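Local coordinates for protein sulfurtransferase (Azotobacter vinelandii, PDB 1E0C) that is a rhodanese that transfers sulfane sulfur, probably from a donor such as thiosulfate to an acceptor such as cyanide, through an enzyme-bound persulfide, at residues A[14-19]-A[23-28]; A[111-114]-A[119-122]; A[8-13]-A[205-210]; A[39-44]-A[115-120]; A[98-103]-A[253-258]. One frame throughout, in Å; residues are numbered along the deposited sequence.

Contact 1: A[14-19]-A[23-28]; sequences ADLQAR and PELILV
R19, whose carbonyl oxygen meets L25 across the contact, presents the edge of its guanidinium to a backbone acceptor one helical turn back: D15 O lies 4° from the guanidinium plane and takes a hydrogen bond from NH1 at 2.9 Å. NE of the same group bonds to D3 O near the N terminus, so two carbonyls fix how the flat group is turned. The setting is the first helix-to-strand connection of a rhodanese-like alpha/beta domain. Here the short helix 13-17 packs beside strand 25-29, which runs in the parallel sheet between strands 83-87 and 45-46.

No hydrogen bond joins the two segments, and the contact is carried by leucines. L16 spends one methyl on each of two strand residues: its CD1 approaches L25 CD2 at 4.1 Å, while its CD2 reaches L27 CD1 at 3.9 Å. With CG anti to the backbone N (chi1 175°), L16 swings both methyls to the strand although its CB leaves the helix at a slant to it. Its side chain crosses that of L25 at about a right angle. From helix 116-122, W120 also packs on L16, and V85 and Y87 of strand 83-87 touch L25 and L27. One methyl of L25 has a polar neighbour as well as an apolar one: CD2, besides meeting L16, lies 3.8 Å from R19 O.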
# COMPACT_ATOMS: atom_id res chain seq x y z
N ALA A 14 19.13 -7.22 0.36
CA ALA A 14 19.96 -8.40 0.60
C ALA A 14 19.13 -9.63 0.94
O ALA A 14 19.47 -10.74 0.51
CB ALA A 14 20.96 -8.15 1.73
N ASP A 15 18.08 -9.45 1.75
CA ASP A 15 17.24 -10.57 2.14
C ASP A 15 16.53 -11.17 0.92
O ASP A 15 16.37 -12.38 0.81
CB ASP A 15 16.16 -10.13 3.14
CG ASP A 15 16.74 -9.51 4.39
OD1 ASP A 15 17.74 -10.05 4.91
OD2 ASP A 15 16.17 -8.50 4.85
N LEU A 16 16.04 -10.28 0.06
CA LEU A 16 15.35 -10.72 -1.15
C LEU A 16 16.31 -11.38 -2.12
O LEU A 16 16.01 -12.46 -2.64
CB LEU A 16 14.61 -9.57 -1.83
CG LEU A 16 13.94 -9.91 -3.18
CD1 LEU A 16 12.93 -11.03 -3.01
CD2 LEU A 16 13.31 -8.66 -3.76
N GLN A 17 17.48 -10.78 -2.34
CA GLN A 17 18.43 -11.37 -3.29
C GLN A 17 18.81 -12.80 -2.95
O GLN A 17 18.91 -13.66 -3.83
CB GLN A 17 19.68 -10.51 -3.48
CG GLN A 17 20.57 -11.04 -4.60
CD GLN A 17 21.65 -10.08 -5.03
OE1 GLN A 17 21.49 -8.86 -5.00
NE2 GLN A 17 22.79 -10.62 -5.48
N ALA A 18 18.96 -13.12 -1.67
CA ALA A 18 19.33 -14.45 -1.21
C ALA A 18 18.21 -15.46 -1.45
O ALA A 18 18.41 -16.66 -1.32
CB ALA A 18 19.62 -14.39 0.29
N ARG A 19 16.99 -14.96 -1.67
CA ARG A 19 15.81 -15.82 -1.74
C ARG A 19 15.08 -15.71 -3.07
O ARG A 19 13.95 -16.22 -3.16
CB ARG A 19 14.85 -15.44 -0.59
CG ARG A 19 15.39 -15.77 0.80
CD ARG A 19 14.51 -15.18 1.89
NE ARG A 19 14.99 -15.52 3.23
CZ ARG A 19 16.01 -14.91 3.83
NH1 ARG A 19 16.68 -13.93 3.23
NH2 ARG A 19 16.41 -15.31 5.03
N PRO A 23 10.75 -21.21 -4.34
CA PRO A 23 9.65 -21.64 -5.19
C PRO A 23 8.32 -21.00 -4.79
O PRO A 23 7.47 -20.79 -5.65
CB PRO A 23 9.59 -23.15 -5.03
CG PRO A 23 10.34 -23.44 -3.77
CD PRO A 23 11.40 -22.37 -3.68
N GLU A 24 8.15 -20.69 -3.52
CA GLU A 24 6.95 -20.07 -2.99
C GLU A 24 6.85 -18.58 -3.27
O GLU A 24 5.81 -17.96 -3.04
CB GLU A 24 6.85 -20.33 -1.48
CG GLU A 24 7.86 -19.60 -0.63
CD GLU A 24 9.15 -20.34 -0.37
OE1 GLU A 24 9.58 -21.16 -1.20
OE2 GLU A 24 9.79 -20.08 0.68
N LEU A 25 7.94 -17.97 -3.71
CA LEU A 25 7.99 -16.53 -3.90
C LEU A 25 7.15 -16.05 -5.07
O LEU A 25 7.31 -16.48 -6.21
CB LEU A 25 9.44 -16.07 -4.11
CG LEU A 25 9.64 -14.60 -4.47
CD1 LEU A 25 9.14 -13.70 -3.33
CD2 LEU A 25 11.12 -14.33 -4.74
N ILE A 26 6.27 -15.10 -4.77
CA ILE A 26 5.58 -14.34 -5.81
C ILE A 26 6.06 -12.89 -5.67
O ILE A 26 5.69 -12.21 -4.72
CB ILE A 26 4.05 -14.40 -5.72
CG1 ILE A 26 3.57 -15.85 -5.83
CG2 ILE A 26 3.46 -13.56 -6.85
CD1 ILE A 26 2.06 -16.01 -5.93
N LEU A 27 6.98 -12.51 -6.54
CA LEU A 27 7.60 -11.19 -6.50
C LEU A 27 6.84 -10.25 -7.43
O LEU A 27 6.70 -10.49 -8.62
CB LEU A 27 9.05 -11.31 -6.94
CG LEU A 27 9.89 -10.04 -7.06
CD1 LEU A 27 9.95 -9.32 -5.71
CD2 LEU A 27 11.31 -10.40 -7.51
N VAL A 28 6.30 -9.19 -6.83
CA VAL A 28 5.42 -8.28 -7.56
C VAL A 28 6.04 -6.90 -7.71
O VAL A 28 6.41 -6.25 -6.74
CB VAL A 28 4.07 -8.13 -6.81
CG1 VAL A 28 3.13 -7.20 -7.56
CG2 VAL A 28 3.46 -9.51 -6.59

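Contact 2: A[111-114]-A[119-122]; sequences HYLN and AWLA
L113 overlaps the indole of W120 with one methyl, CD2 coming to 4.2 Å from CE3 on the six-membered ring. The approach is slanted, and the contact is a plain apolar one. CG of L113 lies opposite the backbone N (chi1 175°), which carries the isobutyl group on toward the helix. I41 touches both L113 and W120, while P13 and L16 add to the apolar surroundings of the indole. Its NE1 donates to P126 O.

The second touch is tighter and involves backbone. N114 O comes within 3.3 Å of A119 CB, as the chain leaves the strand and curls round into the helix; the CA atoms of N114 and A119 are only 7.1 Å apart. A methyl is thus set close against a carbonyl oxygen where the chain turns back. The amide of N114 is held from both ends by partners beyond this turn: ND2 donates to E12 OE2 and OD1 accepts from I207 N, which should fix its rotation. Its backbone N sits above one face of the Y112 ring, 3.9 Å from the plane and offset toward the rim.

Here the chain passes from a strand of the first domain's parallel sheet through a tight turn into helix 116-122, a strand-to-helix connection of the alpha/beta rhodanese domain.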
# COMPACT_ATOMS: atom_id res chain seq x y z
N HIS A 111 5.73 -9.62 2.23
CA HIS A 111 6.79 -8.73 2.65
C HIS A 111 6.85 -7.53 1.72
O HIS A 111 6.49 -7.62 0.54
CB HIS A 111 8.17 -9.44 2.58
CG HIS A 111 8.20 -10.65 3.47
ND1 HIS A 111 8.53 -10.58 4.80
CD2 HIS A 111 7.84 -11.94 3.23
CE1 HIS A 111 8.39 -11.78 5.35
NE2 HIS A 111 7.96 -12.61 4.42
N TYR A 112 7.34 -6.42 2.25
CA TYR A 112 7.62 -5.23 1.48
C TYR A 112 9.14 -5.09 1.34
O TYR A 112 9.85 -5.25 2.33
CB TYR A 112 7.12 -3.97 2.20
CG TYR A 112 7.62 -2.70 1.55
CD1 TYR A 112 7.34 -2.44 0.21
CD2 TYR A 112 8.37 -1.76 2.26
CE1 TYR A 112 7.77 -1.30 -0.41
CE2 TYR A 112 8.80 -0.60 1.64
CZ TYR A 112 8.51 -0.37 0.31
OH TYR A 112 8.95 0.76 -0.33
N LEU A 113 9.59 -4.87 0.11
CA LEU A 113 11.02 -4.64 -0.11
C LEU A 113 11.33 -3.18 0.24
O LEU A 113 10.92 -2.26 -0.46
CB LEU A 113 11.38 -4.88 -1.59
CG LEU A 113 12.84 -4.54 -1.95
CD1 LEU A 113 13.78 -5.44 -1.15
CD2 LEU A 113 13.08 -4.71 -3.44
N ASN A 114 12.04 -2.99 1.35
CA ASN A 114 12.33 -1.63 1.82
C ASN A 114 13.02 -0.79 0.78
O ASN A 114 14.10 -1.13 0.29
CB ASN A 114 13.19 -1.72 3.09
CG ASN A 114 12.98 -0.52 3.99
OD1 ASN A 114 12.13 0.33 3.73
ND2 ASN A 114 13.76 -0.44 5.07
N ALA A 119 16.10 1.22 -3.77
CA ALA A 119 17.14 0.65 -2.90
C ALA A 119 17.88 -0.48 -3.61
O ALA A 119 19.10 -0.61 -3.51
CB ALA A 119 16.51 0.15 -1.61
N TRP A 120 17.15 -1.29 -4.37
CA TRP A 120 17.75 -2.36 -5.17
C TRP A 120 18.79 -1.78 -6.13
O TRP A 120 19.92 -2.25 -6.17
CB TRP A 120 16.66 -3.09 -5.98
CG TRP A 120 17.13 -4.35 -6.64
CD1 TRP A 120 17.59 -4.48 -7.92
CD2 TRP A 120 17.14 -5.66 -6.08
NE1 TRP A 120 17.91 -5.79 -8.17
CE2 TRP A 120 17.62 -6.54 -7.07
CE3 TRP A 120 16.80 -6.19 -4.83
CZ2 TRP A 120 17.78 -7.90 -6.83
CZ3 TRP A 120 16.94 -7.54 -4.60
CH2 TRP A 120 17.44 -8.39 -5.60
N LEU A 121 18.40 -0.75 -6.89
CA LEU A 121 19.32 -0.14 -7.84
C LEU A 121 20.48 0.57 -7.14
O LEU A 121 21.61 0.55 -7.63
CB LEU A 121 18.61 0.84 -8.76
CG LEU A 121 17.54 0.30 -9.71
CD1 LEU A 121 16.70 1.45 -10.25
CD2 LEU A 121 18.19 -0.47 -10.86
N ALA A 122 20.19 1.19 -6.00
CA ALA A 122 21.25 1.92 -5.29
C ALA A 122 22.38 0.97 -4.91
O ALA A 122 23.53 1.40 -4.78
CB ALA A 122 20.71 2.64 -4.07

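Contact 3: A[8-13]-A[205-210]; sequences PLVIEP and LRIRTD
E12 and R206 form a salt bridge between the two rhodanese-like halves of the chain, since strand 10-11 edges the first parallel sheet and residues 205-210 belong to the second domain. The bond from R206 NE to E12 OE1 is short and straight, 2.8 Å with an N-H...O angle of 174°, and it uses the syn lone pair of the carboxylate. The planes of the two groups are only 4° apart. A second bond, from R206 NH2 to the same oxygen at 3.4 Å, is weak. R206 has further partners, E123 at NH2 and R203 O at NH1. With a leucine at the R206 position, E12 and E123 would probably both be left without the positive charge they share.

Packing contacts flank the charged pair. The ring of P13 approaches the guanidinium obliquely, its CD lying 3.7 Å from R206 NH2. Farther along, in an apolar contact, a branch methyl of V10 meets the end of the long arm of I207 at a slant; CG2 of V10, placed beside its backbone N by a chi1 of 173°, lies 3.9 Å from I207 CD1.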
# COMPACT_ATOMS: atom_id res chain seq x y z
N PRO A 8 10.85 -10.16 9.07
CA PRO A 8 9.77 -9.24 9.40
C PRO A 8 9.08 -8.81 8.10
O PRO A 8 9.55 -9.16 7.00
CB PRO A 8 10.50 -8.05 10.02
CG PRO A 8 11.85 -8.06 9.40
CD PRO A 8 12.17 -9.49 9.06
N LEU A 9 8.04 -8.01 8.24
CA LEU A 9 7.28 -7.60 7.06
C LEU A 9 8.16 -6.84 6.08
O LEU A 9 8.17 -7.11 4.88
CB LEU A 9 6.10 -6.73 7.49
CG LEU A 9 4.97 -6.52 6.48
CD1 LEU A 9 3.75 -5.92 7.18
CD2 LEU A 9 5.42 -5.61 5.34
N VAL A 10 8.86 -5.82 6.59
CA VAL A 10 9.74 -5.01 5.75
C VAL A 10 11.12 -5.65 5.68
O VAL A 10 11.74 -5.90 6.72
CB VAL A 10 9.84 -3.57 6.29
CG1 VAL A 10 10.88 -2.76 5.54
CG2 VAL A 10 8.47 -2.89 6.23
N ILE A 11 11.50 -6.10 4.49
CA ILE A 11 12.80 -6.77 4.34
C ILE A 11 13.74 -5.93 3.50
O ILE A 11 13.32 -5.00 2.81
CB ILE A 11 12.62 -8.17 3.71
CG1 ILE A 11 12.20 -8.05 2.24
CG2 ILE A 11 11.57 -8.94 4.50
CD1 ILE A 11 12.03 -9.39 1.55
N GLU A 12 15.04 -6.24 3.54
CA GLU A 12 16.00 -5.46 2.77
C GLU A 12 16.33 -6.17 1.45
O GLU A 12 16.11 -7.37 1.32
CB GLU A 12 17.28 -5.29 3.60
CG GLU A 12 17.04 -4.55 4.92
CD GLU A 12 16.68 -3.10 4.70
OE1 GLU A 12 17.20 -2.50 3.74
OE2 GLU A 12 15.88 -2.52 5.47
N PRO A 13 16.89 -5.44 0.51
CA PRO A 13 17.33 -6.00 -0.76
C PRO A 13 18.18 -7.24 -0.58
O PRO A 13 18.01 -8.23 -1.31
CB PRO A 13 18.10 -4.86 -1.40
CG PRO A 13 17.42 -3.63 -0.87
CD PRO A 13 17.12 -3.97 0.57
N LEU A 205 14.93 5.82 -0.39
CA LEU A 205 13.51 5.78 -0.17
C LEU A 205 13.02 4.65 0.70
O LEU A 205 11.83 4.36 0.75
CB LEU A 205 12.72 5.87 -1.48
CG LEU A 205 12.98 7.13 -2.33
CD1 LEU A 205 12.20 7.08 -3.63
CD2 LEU A 205 12.60 8.38 -1.53
N ARG A 206 13.91 4.09 1.53
CA ARG A 206 13.46 3.17 2.58
C ARG A 206 12.58 3.97 3.56
O ARG A 206 12.62 5.20 3.56
CB ARG A 206 14.64 2.59 3.35
CG ARG A 206 15.48 1.57 2.57
CD ARG A 206 16.63 1.10 3.46
NE ARG A 206 17.45 0.08 2.82
CZ ARG A 206 18.26 0.26 1.79
NH1 ARG A 206 18.41 1.42 1.18
NH2 ARG A 206 18.94 -0.81 1.35
N ILE A 207 11.83 3.23 4.35
CA ILE A 207 11.02 3.85 5.41
C ILE A 207 11.99 4.44 6.44
O ILE A 207 12.98 3.77 6.75
CB ILE A 207 10.12 2.80 6.07
CG1 ILE A 207 9.06 2.31 5.06
CG2 ILE A 207 9.44 3.34 7.31
CD1 ILE A 207 8.54 0.92 5.37
N ARG A 208 11.80 5.69 6.84
CA ARG A 208 12.73 6.29 7.80
C ARG A 208 12.81 5.47 9.07
O ARG A 208 11.82 4.90 9.54
CB ARG A 208 12.31 7.73 8.10
CG ARG A 208 10.90 7.83 8.68
CD ARG A 208 10.43 9.28 8.59
NE ARG A 208 11.25 10.15 9.44
CZ ARG A 208 11.12 11.47 9.49
NH1 ARG A 208 10.25 12.08 8.70
NH2 ARG A 208 11.84 12.19 10.34
N THR A 209 14.01 5.36 9.66
CA THR A 209 14.14 4.46 10.81
C THR A 209 13.51 5.02 12.08
O THR A 209 13.23 4.23 12.99
CB THR A 209 15.62 4.11 11.09
OG1 THR A 209 16.33 5.33 11.30
CG2 THR A 209 16.21 3.38 9.89
N ASP A 210 13.26 6.31 12.10
CA ASP A 210 12.67 6.98 13.25
C ASP A 210 11.16 7.13 13.10
O ASP A 210 10.53 7.91 13.80
CB ASP A 210 13.28 8.38 13.42
CG ASP A 210 13.02 9.32 12.27
OD1 ASP A 210 13.05 8.90 11.08
OD2 ASP A 210 12.77 10.53 12.52

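Contact 4: A[39-44]-A[115-120]; sequences GHIPGA and GGLTAW
I41 and W120 meet by CH-pi contact, which dominates this interface. CG1 of I41 stands 3.6 Å from the centroid of the five-membered ring of W120, only 5° off the ring normal, so it sits squarely over the five-membered ring. The other two outer carbons of the isoleucine spread across the same aromatic system: CD1 comes to 3.6 Å from CD2 of W120, and CG2 lies 3.6 Å from CZ2 over the six-membered part. A chi1 of -170° turns the indole of W120 away from its own backbone N and carries it off helix 116-122 toward the 39-44 loop.

Further apolar contacts border this one. CD1 of L117, one turn of the helix earlier, touches I41 CG1 at 4.1 Å, while P42 CD meets the benzo side of the indole at a slant, 4.1 Å from CZ2.

Hydrogen bonds shape each side but none crosses between the segments. I41 opens a type II turn closed by A44 N to I41 O, with G43 in the position where such turns take positive phi. The backbone N of I41 bonds to Y87 OH. Cut back to alanine, W120 would lose the surface on which I41 lies, which would probably open a gap between loop and helix and leave P126 O without its indole donor.

Cohesion here therefore rests on dispersion and CH-pi attraction: the loop after helix 33-38 and the sheet-flanking helix 116-122 of the rhodanese-like domain are joined by burying hydrocarbon against an aromatic face.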
# COMPACT_ATOMS: atom_id res chain seq x y z
N GLY A 39 14.36 -2.99 -16.82
CA GLY A 39 15.04 -3.98 -15.98
C GLY A 39 14.33 -4.09 -14.64
O GLY A 39 14.05 -3.07 -14.01
N HIS A 40 13.95 -5.31 -14.27
CA HIS A 40 13.24 -5.53 -13.02
C HIS A 40 14.02 -6.50 -12.15
O HIS A 40 14.97 -7.12 -12.61
CB HIS A 40 11.81 -6.00 -13.27
CG HIS A 40 11.71 -7.15 -14.23
ND1 HIS A 40 11.42 -6.96 -15.57
CD2 HIS A 40 11.85 -8.48 -14.06
CE1 HIS A 40 11.41 -8.13 -16.18
NE2 HIS A 40 11.66 -9.08 -15.29
N ILE A 41 13.59 -6.64 -10.89
CA ILE A 41 14.25 -7.64 -10.03
C ILE A 41 13.94 -9.02 -10.58
O ILE A 41 12.82 -9.28 -11.02
CB ILE A 41 13.74 -7.48 -8.58
CG1 ILE A 41 14.10 -6.06 -8.10
CG2 ILE A 41 14.36 -8.53 -7.67
CD1 ILE A 41 13.58 -5.77 -6.70
N PRO A 42 14.94 -9.89 -10.70
CA PRO A 42 14.76 -11.17 -11.37
C PRO A 42 13.58 -11.96 -10.86
O PRO A 42 13.42 -12.21 -9.67
CB PRO A 42 16.09 -11.89 -11.10
CG PRO A 42 17.07 -10.75 -11.08
CD PRO A 42 16.35 -9.66 -10.30
N GLY A 43 12.70 -12.36 -11.79
CA GLY A 43 11.55 -13.18 -11.41
C GLY A 43 10.33 -12.33 -11.07
O GLY A 43 9.24 -12.87 -10.85
N ALA A 44 10.50 -11.01 -11.06
CA ALA A 44 9.38 -10.13 -10.73
C ALA A 44 8.30 -10.19 -11.81
O ALA A 44 8.59 -10.30 -13.00
CB ALA A 44 9.84 -8.68 -10.60
N GLY A 115 12.41 0.32 0.37
CA GLY A 115 12.98 1.20 -0.64
C GLY A 115 12.76 0.66 -2.06
O GLY A 115 13.16 1.30 -3.04
N GLY A 116 12.13 -0.50 -2.18
CA GLY A 116 11.78 -1.07 -3.46
C GLY A 116 12.93 -1.07 -4.46
O GLY A 116 14.09 -1.35 -4.14
N LEU A 117 12.61 -0.76 -5.71
CA LEU A 117 13.63 -0.75 -6.76
C LEU A 117 14.68 0.32 -6.53
O LEU A 117 15.82 0.20 -6.99
CB LEU A 117 12.96 -0.56 -8.13
CG LEU A 117 13.88 -0.73 -9.34
CD1 LEU A 117 14.20 -2.21 -9.55
CD2 LEU A 117 13.20 -0.17 -10.59
N THR A 118 14.29 1.45 -5.94
CA THR A 118 15.26 2.51 -5.65
C THR A 118 16.42 1.94 -4.83
O THR A 118 17.58 2.12 -5.21
CB THR A 118 14.59 3.65 -4.86
OG1 THR A 118 13.33 3.93 -5.49
CG2 THR A 118 15.45 4.91 -4.90
N ALA A 119 16.10 1.22 -3.77
CA ALA A 119 17.14 0.65 -2.90
C ALA A 119 17.88 -0.48 -3.61
O ALA A 119 19.10 -0.61 -3.51
CB ALA A 119 16.51 0.15 -1.61
N TRP A 120 17.15 -1.29 -4.37
CA TRP A 120 17.75 -2.36 -5.17
C TRP A 120 18.79 -1.78 -6.13
O TRP A 120 19.92 -2.25 -6.17
CB TRP A 120 16.66 -3.09 -5.98
CG TRP A 120 17.13 -4.35 -6.64
CD1 TRP A 120 17.59 -4.48 -7.92
CD2 TRP A 120 17.14 -5.66 -6.08
NE1 TRP A 120 17.91 -5.79 -8.17
CE2 TRP A 120 17.62 -6.54 -7.07
CE3 TRP A 120 16.80 -6.19 -4.83
CZ2 TRP A 120 17.78 -7.90 -6.83
CZ3 TRP A 120 16.94 -7.54 -4.60
CH2 TRP A 120 17.44 -8.39 -5.60

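Contact 5: A[98-103]-A[253-258]; sequences FIWLLD and GYAGSW
W100 turns the far side of its six-membered ring toward A255, whose methyl comes obliquely to it: CB lies 3.8 Å from CZ2 and 4.0 Å from CH2. The first torsion of W100, 159°, sets CG trans to the backbone N and takes the indole away from helix 93-104 and across to the other segment. G253 passes close to the pyrrole side, but G253 O stays 4.4 Å from W100 NE1, and NE1 donates instead to T148 OG1. A CB at G253 would lie about 3.5 Å from W100 CD1, so the lack of a side chain probably eases the close passage of the backbone. H233 and Y240 meet the indole edge-to-face, which should help hold its tilt.

The contact joins the two rhodanese-like domains: W100 belongs to the first, while residues 253-258 leave the edge strand 251-253 of the second sheet and lead toward helix 257-261. Y254 is the centre of an inverse gamma turn, and its CB points away from helix 93-104. Its ring lies beneath the returning chain, with S257 N 3.2 Å above the plane over the ring centre. The S257 hydroxyl donates to Y254 O at 2.8 Å, approaching the carbonyl almost head-on (C=O...O angle 171°). That same OG accepts a hydrogen bond from the backbone N of position 230, where the cysteine carries an extra sulfur as S-mercaptocysteine.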
# COMPACT_ATOMS: atom_id res chain seq x y z
N PHE A 98 -0.83 -2.48 -2.84
CA PHE A 98 -0.96 -3.89 -3.24
C PHE A 98 -1.00 -4.79 -2.02
O PHE A 98 -1.75 -5.76 -1.94
CB PHE A 98 0.19 -4.26 -4.19
CG PHE A 98 0.03 -5.66 -4.73
CD1 PHE A 98 -0.74 -5.88 -5.87
CD2 PHE A 98 0.63 -6.73 -4.09
CE1 PHE A 98 -0.87 -7.17 -6.35
CE2 PHE A 98 0.47 -8.01 -4.56
CZ PHE A 98 -0.28 -8.23 -5.71
N ILE A 99 -0.27 -4.42 -0.96
CA ILE A 99 -0.32 -5.19 0.28
C ILE A 99 -1.68 -5.06 0.94
O ILE A 99 -2.22 -6.04 1.48
CB ILE A 99 0.83 -4.78 1.22
CG1 ILE A 99 2.10 -5.46 0.70
CG2 ILE A 99 0.55 -5.18 2.66
CD1 ILE A 99 3.40 -4.95 1.26
N TRP A 100 -2.29 -3.88 0.84
CA TRP A 100 -3.68 -3.75 1.33
C TRP A 100 -4.58 -4.68 0.52
O TRP A 100 -5.43 -5.38 1.07
CB TRP A 100 -4.12 -2.29 1.26
CG TRP A 100 -5.60 -2.08 1.24
CD1 TRP A 100 -6.47 -2.17 2.28
CD2 TRP A 100 -6.38 -1.76 0.08
NE1 TRP A 100 -7.75 -1.90 1.85
CE2 TRP A 100 -7.72 -1.64 0.50
CE3 TRP A 100 -6.07 -1.54 -1.27
CZ2 TRP A 100 -8.75 -1.35 -0.38
CZ3 TRP A 100 -7.09 -1.22 -2.14
CH2 TRP A 100 -8.42 -1.13 -1.69
N LEU A 101 -4.33 -4.82 -0.79
CA LEU A 101 -5.12 -5.77 -1.59
C LEU A 101 -4.87 -7.20 -1.15
O LEU A 101 -5.76 -8.05 -1.14
CB LEU A 101 -4.86 -5.61 -3.08
CG LEU A 101 -5.52 -4.41 -3.77
CD1 LEU A 101 -5.12 -4.37 -5.24
CD2 LEU A 101 -7.04 -4.48 -3.64
N LEU A 102 -3.62 -7.53 -0.78
CA LEU A 102 -3.34 -8.86 -0.24
C LEU A 102 -4.14 -9.11 1.03
O LEU A 102 -4.66 -10.21 1.24
CB LEU A 102 -1.85 -9.02 0.02
CG LEU A 102 -0.95 -9.10 -1.22
CD1 LEU A 102 0.51 -9.22 -0.76
CD2 LEU A 102 -1.33 -10.32 -2.07
N ASP A 103 -4.31 -8.08 1.87
CA ASP A 103 -5.17 -8.26 3.04
C ASP A 103 -6.63 -8.45 2.60
O ASP A 103 -7.34 -9.28 3.16
CB ASP A 103 -5.09 -7.04 3.96
CG ASP A 103 -3.76 -7.01 4.71
OD1 ASP A 103 -3.18 -8.10 4.89
OD2 ASP A 103 -3.36 -5.91 5.11
N GLY A 253 -7.49 0.86 5.49
CA GLY A 253 -7.26 1.85 4.43
C GLY A 253 -8.63 2.42 4.03
O GLY A 253 -9.56 1.63 3.81
N TYR A 254 -8.81 3.73 4.12
CA TYR A 254 -10.07 4.34 3.67
C TYR A 254 -9.95 4.54 2.15
O TYR A 254 -9.40 5.53 1.68
CB TYR A 254 -10.34 5.66 4.36
CG TYR A 254 -11.46 6.47 3.73
CD1 TYR A 254 -12.59 5.84 3.21
CD2 TYR A 254 -11.40 7.85 3.66
CE1 TYR A 254 -13.60 6.56 2.61
CE2 TYR A 254 -12.41 8.59 3.07
CZ TYR A 254 -13.51 7.93 2.55
OH TYR A 254 -14.51 8.66 1.95
N ALA A 255 -10.28 3.46 1.43
CA ALA A 255 -10.04 3.41 -0.01
C ALA A 255 -10.71 4.53 -0.78
O ALA A 255 -10.15 5.09 -1.73
CB ALA A 255 -10.48 2.05 -0.53
N GLY A 256 -11.93 4.90 -0.39
CA GLY A 256 -12.63 6.00 -1.08
C GLY A 256 -11.79 7.27 -1.04
O GLY A 256 -11.67 8.00 -2.02
N SER A 257 -11.19 7.50 0.13
CA SER A 257 -10.24 8.60 0.30
C SER A 257 -10.85 9.95 -0.03
O SER A 257 -12.08 10.09 -0.03
CB SER A 257 -8.97 8.33 -0.51
OG SER A 257 -8.08 7.52 0.24
N TRP A 258 -10.03 10.96 -0.28
CA TRP A 258 -10.53 12.30 -0.48
C TRP A 258 -11.33 12.45 -1.77
O TRP A 258 -12.26 13.25 -1.82
CB TRP A 258 -9.45 13.37 -0.43
CG TRP A 258 -10.01 14.74 -0.13
CD1 TRP A 258 -10.16 15.79 -0.97
CD2 TRP A 258 -10.52 15.16 1.15
NE1 TRP A 258 -10.70 16.87 -0.29
CE2 TRP A 258 -10.97 16.49 0.99
CE3 TRP A 258 -10.64 14.54 2.39
CZ2 TRP A 258 -11.49 17.23 2.06
CZ3 TRP A 258 -11.18 15.27 3.44
CH2 TRP A 258 -11.60 16.59 3.26

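How the contacts relate
From the N terminus, residues 8-13 open the long loop that contact 3 closes at 205-210, and contacts 1, 2 and 4 all nest inside it. Contact 1 closes first, between helix 13-17 and strand 25-29. Contact 4 then starts in the 39-44 loop and ends on helix 116-122, where contact 2 also ends; the two share A119 and W120, while strand 110-113 ties contact 2 to strand 10-11. Contact 5 opens at 98-103, encloses contact 2, and closes at 253-258, crossing contacts 3 and 4. Contacts 1, 2 and 4 thus pack one domain, whereas contacts 3 and 5, about 20 Å apart between centres, join both domains.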